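Local coordinates for putative cytochrome P450 120 (Synechocystis sp., PDB 2VE3), which binds heme and retinoic acid and, as a member of the cytochrome P450 family, probably acts as a monooxygenase, at residues L263-C267 and F404-I409. Residue numbers count along the deposited sequence, not the author numbering.
Sequences LSSFC and FATRLI
This is a buried helix-helix contact of the cytochrome P450 fold, joining the later part of the long αI helix (241-272) to the αL helix (394-411), which follows the putative heme-ligating Cys391. Both segments are regular alpha-helix, running in the same general direction with their axes 37° apart (signed crossing angle -37°) and 11.4 Å apart at closest approach. That wide spacing leaves room for two phenylalanines. Leu263 lies opposite Phe404 (CA-CA 8.0 Å) and Phe266 opposite Ala405 (7.7 Å). Phe266, chi1 t with chi2 89°, enters as a knob into the hole formed by Phe404, Ala405, Leu408 and Ile409. The small side chain of Ala405 admits the ring tip, Phe266 CZ lying 3.5 Å from Ala405 CB. Branched, apolar Leu408 (t, p) and Ile409 (m, t) line the ring edge: Leu408 CD2 is 4.2 Å from Phe266 CE2, and Ile409, though its CA-to-CB bond points sideways, brings CD1 within 3.8 Å of Phe266 CZ. Phe404, also t, turns its ring toward the αI helix, where Leu263 and Cys267, one turn apart, meet it on a face and at the edge respectively. Leu263 (m, t) places CD1 4.1 Å from Phe404 CG, its side chain about 8 Å from the heme. On the αL helix the Arg407 guanidinium makes a salt bridge to Asp125 of helix 121-137. Trp143 of helix 143-159 packs on both Cys267 and Leu408. Cysteine, compact and polarisable, fits beside the Phe404 ring: with chi1 m, Cys267 SG lies 4.2 Å from Leu408 CD2 and makes a sulfur-aromatic contact, 3.7 Å from Phe404 CE2.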
# COMPACT_ATOMS: atom_id res chain seq x y z
N LEU A 263 1.75 -5.65 7.62
CA LEU A 263 1.70 -6.72 8.64
C LEU A 263 3.04 -7.36 8.94
O LEU A 263 3.25 -7.77 10.08
CB LEU A 263 0.69 -7.82 8.29
CG LEU A 263 -0.75 -7.45 7.92
CD1 LEU A 263 -1.52 -8.75 7.71
CD2 LEU A 263 -1.45 -6.55 8.95
N SER A 264 3.93 -7.49 7.94
CA SER A 264 5.32 -7.88 8.23
C SER A 264 5.99 -6.81 9.09
O SER A 264 6.73 -7.15 10.02
CB SER A 264 6.17 -8.16 6.99
OG SER A 264 6.08 -7.12 6.03
N SER A 265 5.73 -5.54 8.77
CA SER A 265 6.24 -4.42 9.58
C SER A 265 5.76 -4.51 11.02
O SER A 265 6.56 -4.34 11.93
CB SER A 265 5.87 -3.07 8.99
OG SER A 265 6.42 -2.94 7.69
N PHE A 266 4.46 -4.76 11.22
CA PHE A 266 3.88 -4.92 12.57
C PHE A 266 4.49 -6.10 13.31
O PHE A 266 4.73 -6.06 14.52
CB PHE A 266 2.35 -5.10 12.48
CG PHE A 266 1.69 -5.37 13.81
CD1 PHE A 266 1.25 -4.32 14.62
CD2 PHE A 266 1.54 -6.68 14.28
CE1 PHE A 266 0.67 -4.56 15.85
CE2 PHE A 266 0.97 -6.93 15.54
CZ PHE A 266 0.53 -5.86 16.31
N CYS A 267 4.71 -7.19 12.57
CA CYS A 267 5.31 -8.39 13.15
C CYS A 267 6.78 -8.13 13.45
O CYS A 267 7.29 -8.59 14.47
CB CYS A 267 5.19 -9.58 12.20
SG CYS A 267 3.53 -10.16 11.95
N PHE A 404 -5.89 -8.40 12.71
CA PHE A 404 -4.70 -9.26 12.76
C PHE A 404 -3.87 -9.00 14.01
O PHE A 404 -3.44 -9.93 14.69
CB PHE A 404 -3.82 -9.06 11.52
CG PHE A 404 -2.55 -9.85 11.56
CD1 PHE A 404 -2.52 -11.15 11.07
CD2 PHE A 404 -1.39 -9.31 12.08
CE1 PHE A 404 -1.34 -11.91 11.09
CE2 PHE A 404 -0.20 -10.05 12.11
CZ PHE A 404 -0.18 -11.35 11.61
N ALA A 405 -3.63 -7.73 14.29
CA ALA A 405 -2.88 -7.30 15.45
C ALA A 405 -3.54 -7.88 16.70
O ALA A 405 -2.85 -8.40 17.59
CB ALA A 405 -2.85 -5.79 15.52
N THR A 406 -4.87 -7.82 16.73
CA THR A 406 -5.67 -8.24 17.87
C THR A 406 -5.59 -9.75 18.09
O THR A 406 -5.24 -10.20 19.16
CB THR A 406 -7.14 -7.75 17.75
OG1 THR A 406 -7.19 -6.32 17.87
CG2 THR A 406 -8.03 -8.36 18.84
N ARG A 407 -5.91 -10.52 17.06
CA ARG A 407 -5.86 -11.98 17.16
C ARG A 407 -4.47 -12.55 17.42
O ARG A 407 -4.34 -13.57 18.10
CB ARG A 407 -6.47 -12.64 15.93
CG ARG A 407 -7.95 -12.44 15.81
CD ARG A 407 -8.69 -12.97 17.02
NE ARG A 407 -10.09 -13.21 16.70
CZ ARG A 407 -11.05 -13.44 17.59
NH1 ARG A 407 -10.79 -13.44 18.89
NH2 ARG A 407 -12.30 -13.66 17.15
N LEU A 408 -3.44 -11.90 16.87
CA LEU A 408 -2.07 -12.37 17.06
C LEU A 408 -1.60 -12.13 18.49
O LEU A 408 -1.03 -13.02 19.11
CB LEU A 408 -1.12 -11.70 16.06
CG LEU A 408 0.37 -12.00 16.25
CD1 LEU A 408 0.70 -13.48 16.06
CD2 LEU A 408 1.24 -11.13 15.34
N ILE A 409 -1.84 -10.93 19.01
CA ILE A 409 -1.40 -10.60 20.36
C ILE A 409 -2.20 -11.34 21.46
O ILE A 409 -1.64 -11.75 22.47
CB ILE A 409 -1.30 -9.06 20.58
CG1 ILE A 409 -0.06 -8.54 19.85
CG2 ILE A 409 -1.21 -8.71 22.08
CD1 ILE A 409 0.12 -7.03 19.87